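Local coordinates for protein arylsulfatase (Pseudoalteromonas sp. MB47, PDB 7AJ0) that probably hydrolyses sulfate esters of the algal polysaccharide fucoidan, as a calcium-binding sulfatase of the alkaline phosphatase clan that assembles into hexamers, at residues 46-51 and 315-320; 94-99 and 375-380; 138-143 and 169-174; 464-469 and 477-482. One frame throughout, in Å; residues are numbered along the deposited sequence.

Contact 1: residues 46-51 and 315-320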
loop_
_atom_site.group_PDB
_atom_site.type_symbol
_atom_site.label_atom_id
_atom_site.label_comp_id
_atom_site.label_asym_id
_atom_site.label_seq_id
_atom_site.Cartn_x
_atom_site.Cartn_y
_atom_site.Cartn_z
ATOM N N ALA A 46 -32.996 -53.243 -4.003
ATOM C CA ALA A 46 -33.499 -54.574 -4.322
ATOM C C ALA A 46 -32.373 -55.600 -4.307
ATOM O O ALA A 46 -32.569 -56.741 -3.871
ATOM C CB ALA A 46 -34.197 -54.560 -5.681
ATOM N N LYS A 47 -31.184 -55.209 -4.768
ATOM C CA LYS A 47 -30.060 -56.138 -4.812
ATOM C C LYS A 47 -29.341 -56.222 -3.468
ATOM O O LYS A 47 -28.865 -57.295 -3.083
ATOM C CB LYS A 47 -29.082 -55.726 -5.911
ATOM C CG LYS A 47 -29.625 -55.931 -7.315
ATOM C CD LYS A 47 -28.571 -55.661 -8.377
ATOM C CE LYS A 47 -28.303 -54.175 -8.544
ATOM N NZ LYS A 47 -27.338 -53.910 -9.649
ATOM N N GLN A 48 -29.251 -55.107 -2.738
ATOM C CA GLN A 48 -28.502 -55.079 -1.486
ATOM C C GLN A 48 -29.350 -55.444 -0.275
ATOM O O GLN A 48 -28.810 -55.922 0.728
ATOM C CB GLN A 48 -27.885 -53.693 -1.272
ATOM C CG GLN A 48 -26.838 -53.316 -2.309
ATOM C CD GLN A 48 -25.592 -54.172 -2.214
ATOM O OE1 GLN A 48 -25.036 -54.359 -1.133
ATOM N NE2 GLN A 48 -25.150 -54.704 -3.348
ATOM N N GLY A 49 -30.657 -55.219 -0.341
ATOM C CA GLY A 49 -31.549 -55.611 0.728
ATOM C C GLY A 49 -31.698 -54.624 1.861
ATOM O O GLY A 49 -32.361 -54.949 2.852
ATOM N N ARG A 50 -31.107 -53.437 1.757
ATOM C CA ARG A 50 -31.268 -52.421 2.791
ATOM C C ARG A 50 -30.757 -51.089 2.261
ATOM O O ARG A 50 -30.120 -51.018 1.206
ATOM C CB ARG A 50 -30.546 -52.812 4.086
ATOM C CG ARG A 50 -29.030 -52.958 3.974
ATOM C CD ARG A 50 -28.435 -53.236 5.351
ATOM N NE ARG A 50 -26.976 -53.267 5.360
ATOM C CZ ARG A 50 -26.242 -54.379 5.345
ATOM N NH1 ARG A 50 -26.820 -55.574 5.310
ATOM N NH2 ARG A 50 -24.920 -54.289 5.366
ATOM N N LYS A 51 -31.051 -50.027 3.014
ATOM C CA LYS A 51 -30.672 -48.684 2.606
ATOM C C LYS A 51 -29.153 -48.553 2.539
ATOM O O LYS A 51 -28.423 -49.311 3.182
ATOM C CB LYS A 51 -31.246 -47.657 3.578
ATOM C CG LYS A 51 -32.759 -47.517 3.513
ATOM C CD LYS A 51 -33.278 -46.655 4.655
ATOM C CE LYS A 51 -34.794 -46.533 4.623
ATOM N NZ LYS A 51 -35.321 -45.901 5.867
ATOM N N LEU A 315 -18.875 -51.764 -0.771
ATOM C CA LEU A 315 -18.573 -50.593 -1.588
ATOM C C LEU A 315 -19.749 -50.232 -2.489
ATOM O O LEU A 315 -20.034 -49.048 -2.706
ATOM C CB LEU A 315 -17.321 -50.828 -2.428
ATOM C CG LEU A 315 -16.002 -50.254 -1.913
ATOM C CD1 LEU A 315 -14.918 -50.423 -2.975
ATOM C CD2 LEU A 315 -16.123 -48.791 -1.512
ATOM N N GLU A 316 -20.445 -51.237 -3.025
ATOM C CA GLU A 316 -21.561 -50.963 -3.922
ATOM C C GLU A 316 -22.729 -50.299 -3.208
ATOM O O GLU A 316 -23.588 -49.707 -3.870
ATOM C CB GLU A 316 -22.038 -52.258 -4.585
ATOM C CG GLU A 316 -21.115 -52.778 -5.678
ATOM C CD GLU A 316 -19.891 -53.497 -5.134
ATOM O OE1 GLU A 316 -19.911 -53.911 -3.954
ATOM O OE2 GLU A 316 -18.911 -53.653 -5.894
ATOM N N ASN A 317 -22.783 -50.385 -1.880
ATOM C CA ASN A 317 -23.905 -49.862 -1.109
ATOM C C ASN A 317 -23.483 -48.717 -0.198
ATOM O O ASN A 317 -24.186 -48.404 0.768
ATOM C CB ASN A 317 -24.542 -50.985 -0.289
ATOM C CG ASN A 317 -25.964 -50.672 0.123
ATOM O OD1 ASN A 317 -26.717 -50.042 -0.621
ATOM N ND2 ASN A 317 -26.341 -51.111 1.318
ATOM N N THR A 318 -22.349 -48.081 -0.486
ATOM C CA THR A 318 -21.805 -47.036 0.367
ATOM C C THR A 318 -21.480 -45.812 -0.474
ATOM O O THR A 318 -20.655 -45.884 -1.391
ATOM C CB THR A 318 -20.550 -47.518 1.104
ATOM O OG1 THR A 318 -20.860 -48.685 1.874
ATOM C CG2 THR A 318 -20.023 -46.429 2.024
ATOM N N LEU A 319 -22.134 -44.698 -0.166
ATOM C CA LEU A 319 -21.764 -43.407 -0.729
ATOM C C LEU A 319 -20.597 -42.845 0.074
ATOM O O LEU A 319 -20.700 -42.685 1.295
ATOM C CB LEU A 319 -22.957 -42.460 -0.701
ATOM C CG LEU A 319 -22.701 -40.988 -1.020
ATOM C CD1 LEU A 319 -22.115 -40.825 -2.415
ATOM C CD2 LEU A 319 -23.995 -40.195 -0.869
ATOM N N ILE A 320 -19.483 -42.567 -0.602
ATOM C CA ILE A 320 -18.304 -41.985 0.028
ATOM C C ILE A 320 -18.194 -40.536 -0.425
ATOM O O ILE A 320 -18.113 -40.257 -1.628
ATOM C CB ILE A 320 -17.024 -42.762 -0.311
ATOM C CG1 ILE A 320 -17.152 -44.219 0.130
ATOM C CG2 ILE A 320 -15.816 -42.111 0.359
ATOM C CD1 ILE A 320 -15.910 -45.057 -0.130
HETATM O O HOH W 1 -29.288 -49.479 -1.151
#

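Contact 2: residues 94-99 and 375-380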
loop_
_atom_site.group_PDB
_atom_site.type_symbol
_atom_site.label_atom_id
_atom_site.label_comp_id
_atom_site.label_asym_id
_atom_site.label_seq_id
_atom_site.Cartn_x
_atom_site.Cartn_y
_atom_site.Cartn_z
ATOM N N THR A 94 -15.950 -29.194 -8.445
ATOM C CA THR A 94 -15.047 -28.053 -8.451
ATOM C C THR A 94 -15.682 -26.783 -7.896
ATOM O O THR A 94 -14.995 -25.762 -7.793
ATOM C CB THR A 94 -14.533 -27.788 -9.872
ATOM O OG1 THR A 94 -15.637 -27.685 -10.781
ATOM C CG2 THR A 94 -13.618 -28.912 -10.328
ATOM N N SER A 95 -16.963 -26.819 -7.533
ATOM C CA SER A 95 -17.655 -25.683 -6.923
ATOM C C SER A 95 -18.418 -26.133 -5.681
ATOM O O SER A 95 -19.615 -25.884 -5.517
ATOM C CB SER A 95 -18.586 -25.003 -7.924
ATOM O OG SER A 95 -17.851 -24.166 -8.801
ATOM N N MET A 96 -17.712 -26.817 -4.789
ATOM C CA MET A 96 -18.242 -27.219 -3.492
ATOM C C MET A 96 -17.879 -26.156 -2.466
ATOM O O MET A 96 -16.763 -25.629 -2.473
ATOM C CB MET A 96 -17.670 -28.578 -3.092
ATOM C CG MET A 96 -18.054 -29.065 -1.710
ATOM S SD MET A 96 -19.787 -29.482 -1.531
ATOM C CE MET A 96 -19.681 -30.565 -0.113
ATOM N N TYR A 97 -18.826 -25.841 -1.581
ATOM C CA TYR A 97 -18.686 -24.697 -0.694
ATOM C C TYR A 97 -18.931 -25.077 0.756
ATOM O O TYR A 97 -19.779 -25.920 1.060
ATOM C CB TYR A 97 -19.653 -23.566 -1.100
ATOM C CG TYR A 97 -19.137 -22.768 -2.266
ATOM C CD1 TYR A 97 -18.230 -21.737 -2.073
ATOM C CD2 TYR A 97 -19.535 -23.057 -3.561
ATOM C CE1 TYR A 97 -17.738 -21.012 -3.137
ATOM C CE2 TYR A 97 -19.052 -22.336 -4.631
ATOM C CZ TYR A 97 -18.153 -21.313 -4.413
ATOM O OH TYR A 97 -17.664 -20.592 -5.475
ATOM N N SER A 98 -18.169 -24.430 1.643
ATOM C CA SER A 98 -18.290 -24.622 3.081
ATOM C C SER A 98 -18.515 -23.276 3.754
ATOM O O SER A 98 -18.701 -22.262 3.071
ATOM C CB SER A 98 -17.034 -25.287 3.635
ATOM O OG SER A 98 -15.917 -24.418 3.522
ATOM N N GLN A 99 -18.487 -23.244 5.073
ATOM C CA GLN A 99 -18.437 -21.993 5.824
ATOM C C GLN A 99 -16.988 -21.582 6.028
ATOM O O GLN A 99 -16.063 -22.360 5.792
ATOM C CB GLN A 99 -19.162 -22.158 7.152
ATOM C CG GLN A 99 -20.578 -22.686 7.004
ATOM C CD GLN A 99 -21.448 -21.789 6.146
ATOM O OE1 GLN A 99 -21.665 -20.620 6.470
ATOM N NE2 GLN A 99 -21.942 -22.328 5.039
ATOM N N MET A 375 -22.677 -26.710 -4.940
ATOM C CA MET A 375 -23.047 -27.618 -3.863
ATOM C C MET A 375 -22.499 -27.076 -2.552
ATOM O O MET A 375 -21.485 -26.376 -2.526
ATOM C CB MET A 375 -22.531 -29.037 -4.116
ATOM C CG MET A 375 -22.965 -30.032 -3.054
ATOM S SD MET A 375 -23.113 -31.716 -3.669
ATOM C CE MET A 375 -23.413 -32.605 -2.140
ATOM N N ASP A 376 -23.185 -27.416 -1.462
ATOM C CA ASP A 376 -22.938 -26.865 -0.137
ATOM C C ASP A 376 -22.745 -28.009 0.849
ATOM O O ASP A 376 -23.131 -29.149 0.586
ATOM C CB ASP A 376 -24.115 -25.966 0.293
ATOM C CG ASP A 376 -23.770 -25.039 1.445
ATOM O OD1 ASP A 376 -23.407 -25.531 2.535
ATOM O OD2 ASP A 376 -23.872 -23.807 1.259
ATOM N N LEU A 377 -22.134 -27.698 1.996
ATOM C CA LEU A 377 -22.049 -28.693 3.061
ATOM C C LEU A 377 -23.431 -29.063 3.589
ATOM O O LEU A 377 -23.660 -30.214 3.978
ATOM C CB LEU A 377 -21.179 -28.186 4.209
ATOM C CG LEU A 377 -19.662 -28.286 4.055
ATOM C CD1 LEU A 377 -18.983 -27.703 5.291
ATOM C CD2 LEU A 377 -19.212 -29.717 3.821
ATOM N N THR A 378 -24.360 -28.106 3.627
ATOM C CA THR A 378 -25.721 -28.431 4.031
ATOM C C THR A 378 -26.395 -29.376 3.042
ATOM O O THR A 378 -27.361 -30.052 3.410
ATOM C CB THR A 378 -26.561 -27.162 4.175
ATOM O OG1 THR A 378 -26.577 -26.450 2.931
ATOM C CG2 THR A 378 -25.999 -26.266 5.267
ATOM N N ASP A 379 -25.906 -29.437 1.800
ATOM C CA ASP A 379 -26.483 -30.354 0.824
ATOM C C ASP A 379 -26.117 -31.802 1.131
ATOM O O ASP A 379 -26.879 -32.715 0.796
ATOM C CB ASP A 379 -26.026 -29.978 -0.586
ATOM C CG ASP A 379 -26.527 -28.610 -1.017
ATOM O OD1 ASP A 379 -27.463 -28.088 -0.375
ATOM O OD2 ASP A 379 -25.990 -28.061 -2.004
ATOM N N ILE A 380 -24.961 -32.034 1.755
ATOM C CA ILE A 380 -24.623 -33.383 2.197
ATOM C C ILE A 380 -25.615 -33.846 3.256
ATOM O O ILE A 380 -26.094 -34.986 3.233
ATOM C CB ILE A 380 -23.176 -33.432 2.720
ATOM C CG1 ILE A 380 -22.197 -33.041 1.612
ATOM C CG2 ILE A 380 -22.856 -34.823 3.256
ATOM C CD1 ILE A 380 -20.788 -32.753 2.103
#

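Contact 3: residues 138-143 and 169-174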
loop_
_atom_site.group_PDB
_atom_site.type_symbol
_atom_site.label_atom_id
_atom_site.label_comp_id
_atom_site.label_asym_id
_atom_site.label_seq_id
_atom_site.Cartn_x
_atom_site.Cartn_y
_atom_site.Cartn_z
ATOM N N GLU A 138 -31.864 -28.100 17.396
ATOM C CA GLU A 138 -31.376 -28.600 16.120
ATOM C C GLU A 138 -31.589 -30.110 16.015
ATOM O O GLU A 138 -31.709 -30.823 17.015
ATOM C CB GLU A 138 -29.896 -28.261 15.946
ATOM C CG GLU A 138 -29.579 -26.772 16.026
ATOM C CD GLU A 138 -30.345 -25.951 15.005
ATOM O OE1 GLU A 138 -30.771 -24.823 15.339
ATOM O OE2 GLU A 138 -30.524 -26.439 13.869
ATOM N N VAL A 139 -31.630 -30.593 14.775
ATOM C CA VAL A 139 -31.909 -31.993 14.472
ATOM C C VAL A 139 -30.785 -32.520 13.589
ATOM O O VAL A 139 -30.716 -32.186 12.399
ATOM C CB VAL A 139 -33.270 -32.170 13.781
ATOM C CG1 VAL A 139 -33.481 -33.621 13.391
ATOM C CG2 VAL A 139 -34.390 -31.683 14.684
ATOM N N SER A 140 -29.917 -33.349 14.160
ATOM C CA SER A 140 -28.801 -33.902 13.410
ATOM C C SER A 140 -29.263 -35.076 12.551
ATOM O O SER A 140 -30.313 -35.680 12.789
ATOM C CB SER A 140 -27.692 -34.360 14.356
ATOM O OG SER A 140 -28.129 -35.442 15.159
ATOM N N GLN A 141 -28.459 -35.398 11.532
ATOM C CA GLN A 141 -28.771 -36.567 10.717
ATOM C C GLN A 141 -28.608 -37.849 11.522
ATOM O O GLN A 141 -29.267 -38.852 11.229
ATOM C CB GLN A 141 -27.900 -36.609 9.459
ATOM C CG GLN A 141 -26.411 -36.751 9.696
ATOM C CD GLN A 141 -25.685 -35.419 9.648
ATOM O OE1 GLN A 141 -25.826 -34.597 10.551
ATOM N NE2 GLN A 141 -24.910 -35.198 8.590
ATOM N N GLY A 142 -27.744 -37.834 12.538
ATOM C CA GLY A 142 -27.681 -38.964 13.445
ATOM C C GLY A 142 -29.028 -39.269 14.068
ATOM O O GLY A 142 -29.463 -40.421 14.111
ATOM N N LYS A 143 -29.717 -38.232 14.547
ATOM C CA LYS A 143 -31.006 -38.439 15.194
ATOM C C LYS A 143 -32.022 -39.013 14.215
ATOM O O LYS A 143 -32.724 -39.985 14.527
ATOM C CB LYS A 143 -31.511 -37.121 15.787
ATOM C CG LYS A 143 -32.852 -37.231 16.498
ATOM C CD LYS A 143 -33.239 -35.925 17.189
ATOM C CE LYS A 143 -32.396 -35.670 18.434
ATOM N NZ LYS A 143 -32.673 -34.334 19.042
ATOM N N HIS A 169 -22.880 -37.933 20.652
ATOM C CA HIS A 169 -23.669 -39.024 21.214
ATOM C C HIS A 169 -24.808 -38.531 22.095
ATOM O O HIS A 169 -25.600 -39.354 22.569
ATOM C CB HIS A 169 -22.773 -39.969 22.013
ATOM C CG HIS A 169 -22.322 -39.411 23.326
ATOM N ND1 HIS A 169 -21.354 -38.437 23.425
ATOM C CD2 HIS A 169 -22.704 -39.695 24.593
ATOM C CE1 HIS A 169 -21.159 -38.142 24.698
ATOM N NE2 HIS A 169 -21.965 -38.892 25.428
ATOM N N GLU A 170 -24.909 -37.225 22.324
ATOM C CA GLU A 170 -25.994 -36.642 23.098
ATOM C C GLU A 170 -26.965 -35.849 22.235
ATOM O O GLU A 170 -27.963 -35.340 22.758
ATOM C CB GLU A 170 -25.422 -35.741 24.200
ATOM C CG GLU A 170 -24.433 -36.448 25.120
ATOM C CD GLU A 170 -23.591 -35.486 25.943
ATOM O OE1 GLU A 170 -23.359 -34.346 25.487
ATOM O OE2 GLU A 170 -23.156 -35.874 27.048
ATOM N N VAL A 171 -26.703 -35.733 20.933
ATOM C CA VAL A 171 -27.529 -34.940 20.034
ATOM C C VAL A 171 -28.061 -35.777 18.870
ATOM O O VAL A 171 -28.500 -35.228 17.867
ATOM C CB VAL A 171 -26.760 -33.708 19.515
ATOM C CG1 VAL A 171 -26.106 -32.958 20.666
ATOM C CG2 VAL A 171 -25.724 -34.125 18.476
ATOM N N GLY A 172 -28.018 -37.102 18.990
ATOM C CA GLY A 172 -28.611 -37.961 17.984
ATOM C C GLY A 172 -27.767 -39.147 17.567
ATOM O O GLY A 172 -28.301 -40.232 17.317
ATOM N N PHE A 173 -26.455 -38.962 17.476
ATOM C CA PHE A 173 -25.585 -40.035 17.012
ATOM C C PHE A 173 -25.527 -41.159 18.038
ATOM O O PHE A 173 -25.555 -40.921 19.249
ATOM C CB PHE A 173 -24.178 -39.505 16.739
ATOM C CG PHE A 173 -24.103 -38.539 15.591
ATOM C CD1 PHE A 173 -24.310 -37.184 15.793
ATOM C CD2 PHE A 173 -23.816 -38.986 14.309
ATOM C CE1 PHE A 173 -24.237 -36.293 14.738
ATOM C CE2 PHE A 173 -23.742 -38.099 13.250
ATOM C CZ PHE A 173 -23.952 -36.750 13.464
ATOM N N ASP A 174 -25.438 -42.398 17.543
ATOM C CA ASP A 174 -25.349 -43.545 18.438
ATOM C C ASP A 174 -23.994 -43.618 19.131
ATOM O O ASP A 174 -23.905 -44.096 20.267
ATOM C CB ASP A 174 -25.593 -44.845 17.667
ATOM C CG ASP A 174 -26.996 -44.940 17.102
ATOM O OD1 ASP A 174 -27.964 -44.656 17.840
ATOM O OD2 ASP A 174 -27.127 -45.304 15.915
HETATM O O HOH W 2 -30.245 -33.381 17.036
#

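Contact 4: residues 464-469 and 477-482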
loop_
_atom_site.group_PDB
_atom_site.type_symbol
_atom_site.label_atom_id
_atom_site.label_comp_id
_atom_site.label_asym_id
_atom_site.label_seq_id
_atom_site.Cartn_x
_atom_site.Cartn_y
_atom_site.Cartn_z
ATOM N N ALA A 464 -21.245 0.093 -5.358
ATOM C CA ALA A 464 -21.688 -1.141 -5.987
ATOM C C ALA A 464 -21.076 -2.349 -5.295
ATOM O O ALA A 464 -19.902 -2.314 -4.906
ATOM C CB ALA A 464 -21.305 -1.164 -7.478
ATOM N N PRO A 465 -21.841 -3.428 -5.120
ATOM C CA PRO A 465 -21.234 -4.678 -4.649
ATOM C C PRO A 465 -20.127 -5.122 -5.589
ATOM O O PRO A 465 -20.198 -4.927 -6.804
ATOM C CB PRO A 465 -22.404 -5.669 -4.651
ATOM C CG PRO A 465 -23.620 -4.823 -4.546
ATOM C CD PRO A 465 -23.302 -3.553 -5.287
ATOM N N TRP A 466 -19.087 -5.718 -5.014
ATOM C CA TRP A 466 -18.005 -6.255 -5.825
ATOM C C TRP A 466 -18.488 -7.501 -6.556
ATOM O O TRP A 466 -19.224 -8.318 -5.999
ATOM C CB TRP A 466 -16.793 -6.593 -4.962
ATOM C CG TRP A 466 -16.136 -5.406 -4.331
ATOM C CD1 TRP A 466 -16.687 -4.177 -4.118
ATOM C CD2 TRP A 466 -14.796 -5.335 -3.835
ATOM N NE1 TRP A 466 -15.775 -3.348 -3.514
ATOM C CE2 TRP A 466 -14.604 -4.034 -3.330
ATOM C CE3 TRP A 466 -13.738 -6.246 -3.768
ATOM C CZ2 TRP A 466 -13.401 -3.621 -2.766
ATOM C CZ3 TRP A 466 -12.543 -5.835 -3.207
ATOM C CH2 TRP A 466 -12.384 -4.533 -2.714
ATOM N N VAL A 467 -18.073 -7.642 -7.813
ATOM C CA VAL A 467 -18.479 -8.767 -8.643
ATOM C C VAL A 467 -17.250 -9.339 -9.331
ATOM O O VAL A 467 -16.464 -8.597 -9.933
ATOM C CB VAL A 467 -19.538 -8.365 -9.687
ATOM C CG1 VAL A 467 -19.880 -9.556 -10.567
ATOM C CG2 VAL A 467 -20.784 -7.828 -9.000
ATOM N N PHE A 468 -17.083 -10.655 -9.231
ATOM C CA PHE A 468 -16.051 -11.390 -9.942
ATOM C C PHE A 468 -16.718 -12.490 -10.756
ATOM O O PHE A 468 -17.476 -13.296 -10.205
ATOM C CB PHE A 468 -15.038 -12.024 -8.980
ATOM C CG PHE A 468 -14.368 -11.045 -8.061
ATOM C CD1 PHE A 468 -14.942 -10.709 -6.847
ATOM C CD2 PHE A 468 -13.154 -10.476 -8.404
ATOM C CE1 PHE A 468 -14.324 -9.813 -5.997
ATOM C CE2 PHE A 468 -12.529 -9.581 -7.558
ATOM C CZ PHE A 468 -13.115 -9.249 -6.353
ATOM N N ASN A 469 -16.450 -12.521 -12.057
ATOM C CA ASN A 469 -16.775 -13.694 -12.868
ATOM C C ASN A 469 -15.754 -14.770 -12.521
ATOM O O ASN A 469 -14.595 -14.702 -12.939
ATOM C CB ASN A 469 -16.750 -13.357 -14.352
ATOM C CG ASN A 469 -17.119 -14.546 -15.226
ATOM O OD1 ASN A 469 -16.811 -15.695 -14.905
ATOM N ND2 ASN A 469 -17.783 -14.273 -16.340
ATOM N N MET A 477 -8.849 -11.170 -8.261
ATOM C CA MET A 477 -7.748 -10.216 -8.198
ATOM C C MET A 477 -8.227 -8.771 -8.291
ATOM O O MET A 477 -7.649 -7.888 -7.649
ATOM C CB MET A 477 -6.745 -10.517 -9.313
ATOM C CG MET A 477 -6.087 -11.878 -9.179
ATOM S SD MET A 477 -5.125 -12.328 -10.631
ATOM C CE MET A 477 -3.811 -11.107 -10.562
ATOM N N ALA A 478 -9.265 -8.502 -9.080
ATOM C CA ALA A 478 -9.771 -7.139 -9.201
ATOM C C ALA A 478 -11.230 -7.175 -9.632
ATOM O O ALA A 478 -11.564 -7.774 -10.659
ATOM C CB ALA A 478 -8.934 -6.324 -10.197
ATOM N N SER A 479 -12.086 -6.519 -8.855
ATOM C CA SER A 479 -13.519 -6.552 -9.101
ATOM C C SER A 479 -13.902 -5.653 -10.268
ATOM O O SER A 479 -13.342 -4.569 -10.448
ATOM C CB SER A 479 -14.275 -6.116 -7.844
ATOM O OG SER A 479 -15.620 -5.799 -8.148
ATOM N N THR A 480 -14.867 -6.120 -11.065
ATOM C CA THR A 480 -15.450 -5.328 -12.138
ATOM C C THR A 480 -16.855 -4.838 -11.815
ATOM O O THR A 480 -17.423 -4.073 -12.602
ATOM C CB THR A 480 -15.487 -6.135 -13.444
ATOM O OG1 THR A 480 -16.226 -7.346 -13.242
ATOM C CG2 THR A 480 -14.072 -6.471 -13.903
ATOM N N GLY A 481 -17.427 -5.266 -10.692
ATOM C CA GLY A 481 -18.711 -4.740 -10.260
ATOM C C GLY A 481 -19.771 -4.819 -11.336
ATOM O O GLY A 481 -19.995 -5.869 -11.951
ATOM N N HIS A 482 -20.433 -3.685 -11.570
ATOM C CA HIS A 482 -21.560 -3.605 -12.486
ATOM C C HIS A 482 -21.154 -3.565 -13.951
ATOM O O HIS A 482 -22.035 -3.606 -14.818
ATOM C CB HIS A 482 -22.379 -2.346 -12.176
ATOM C CG HIS A 482 -21.824 -1.105 -12.810
ATOM N ND1 HIS A 482 -20.559 -0.629 -12.536
ATOM C CD2 HIS A 482 -22.357 -0.254 -13.719
ATOM C CE1 HIS A 482 -20.339 0.465 -13.244
ATOM N NE2 HIS A 482 -21.415 0.715 -13.969
#

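Contact 1: residues 46-51 and 315-320
Two entries into the central sheet of the sulfatase fold meet here: the linker from helix 31-48 towards strand 53-59, and the turn that leads into strand 318-324. The helix runs to Gln48, and Gly49, with a positive phi of 86°, turns the chain out of helical geometry so that Arg50 and Lys51 pass alongside Asn317. Asn317 does most of the work. Its CG stands anti to the backbone N (chi1 -159°), which carries the amide across to the linker. There Asn317 ND2 reaches Lys51 O at 3.3 Å, a weak and clearly bent bond. The other arm, Asn317 OD1, accepts from a water at 2.7 Å, and the same water donates to Arg50 O at 2.9 Å, so one amide holds two successive carbonyls, one directly and one through water. Gln48 comes past in the opposite direction, its chain bent at chi2, with the two amide planes 37° apart. Gln48 CG lies 3.7 Å from Asn317 OD1, and its OE1 rests 3.5 Å from Asn317 CB, a van der Waals approach. The Gln48 side chain crosses that of Glu316 at about a right angle, its NE2 near Glu316 CB. The contact lies at the surface, but Asn317 itself is buried. Its backbone bonds to Asn53, as does that of Leu319, while Trp361 holds Glu316 O, and Leu315 and Thr318 pack on Leu309 of helix 290-311.

Contact 2: residues 94-99 and 375-380
Met96 and Met375 lie side by side on the same face of a short parallel pairing, pointing the same way, with Met96 SD 3.6 Å from Met375 CG. Met96 has CG anti to its backbone N (chi1 175°) but bends at chi2, which swings its CE back across residues 375-380 to meet Ile380 CD1 at 3.3 Å, the two side chains crossing at about a right angle. Leu377 CD2 flanks the same methyl, and Leu377 CD1 sits against Ser98 CB at 3.5 Å. The Tyr97 ring leaves from the other face, with Met375 O in plane at its edge. Main-chain bonds set this register: Met375 N gives to Ser95 O at 3.2 Å, and Tyr97 N to Met375 O at 2.9 Å, both in the carbonyl plane. In the capping box that starts the helix, Asp376 OD1 takes Thr378 N at 3.0 Å and Asp379 OD2 takes Asp376 N at 2.9 Å; each carboxylate is met from above its plane. Arg418 forms a salt bridge with Asp379, and Tyr97 OH bonds to Glu350 and Arg433. Strand 354-360 flanks Met96, while helix 102-111 packs on Leu377 and Ser98, whose side chain is about 8 Å from the bound calcium.

Contact 3: residues 138-143 and 169-174
Val171 opens the meeting between the loop ahead of strand 175-177 and the start of helix 141-146. Val171 O receives two donors, Ser140 OG at 2.7 Å, from above the carbonyl plane, and a water, also at 2.7 Å. That water donates to Glu138 O and accepts from Ser140 N, with Lys143 NZ a weak fourth partner. Gly172 follows, with a positive phi of 136°, and its CA comes within 3.6 Å of Lys143 N. The lack of a side chain lets Ser140 OG and Lys143 N lie so near. Gly172 O faces Gly142 O, both acceptors, and takes its bond from Lys221. Phe173 then turns its ring over Gly142: the CA of Gly142 lies 4.0 Å from the ring centroid and 13° off the normal, a CH-pi contact. Ser140 CB also touches the ring. The Gln141 side chain crosses it obliquely, its NE2 held by Tyr263 and Leu109. Ser140 OG thus serves twice: as N-cap it accepts Lys143 N at 3.3 Å, and it donates to Val171 O. One buried hydroxyl, backed by a bridging water, joins helix start to loop, and the helix N-terminus probably polarises it into a better donor.

Contact 4: residues 464-469 and 477-482
This is an edge-strand contact: the chain leaves strand 466-469, an outermost strand, within this chain, of the four-stranded antiparallel sheet, and folds back so that the loop 477-482 lies against the strand's outer side, ahead of helix 489-505. Such a small sheet beside the main one is consistent with the C-terminal region of sulfatases. Trp466 and Phe468 bond through their backbones to His440 and Lys438 of strand 437-440, which leaves Val467 to turn both its polar groups to the loop. Val467 N gives to Ser479 OG at 3.1 Å, and Val467 O takes Thr480 N at 3.2 Å, nearly along the C=O axis. Anti to its backbone N (chi1 164°), Ser479 OG is placed for this and also lies 3.5 Å from Trp466 CB. Gly481 N adds a weak bond to the same oxygen. Ser479 CB meets the Phe468 ring off-centre, 4.1 Å from its centroid, while Phe468 CE2 comes within 3.4 Å of Ser479 N, with Ala478 N in plane at the ring edge. His440 meets this ring almost perpendicularly. Further along the loop, Gly481 O packs 3.4 Å from Val467 CB. Other chains join in: Ser479 OG bonds to Asp454 O of a neighbouring subunit, Trp466 meets Phe457 of that same subunit, and Ala478 O accepts from Arg450 of another. Ser479 OG therefore has three partners, one of them weak, accepting within its own chain and donating to a neighbour's carbonyl, so the bonding that pins the loop to the strand extends directly into the hexamer interface.

In the fold
The four contacts are spread through the chain, contacts 1 and 4 lying about 45 Å apart between centres, on opposite sides of the chain's centre. Contacts 1 and 2 reach the same mixed central sheet, their centres about 24 Å apart, and their segments alternate along the sequence, so the two closures cross along the chain. Contact 3 is nested inside the loops closed by both; its nearest atoms come within about 5 Å of contact 2, and helix 377-387, which begins in contact 2, also touches Gln141 of contact 3. Contact 4 follows in series, on the separate antiparallel sheet. Contact 2, nearest the centre, thus belongs to the sulfatase core, whereas contact 4 faces neighbouring subunits.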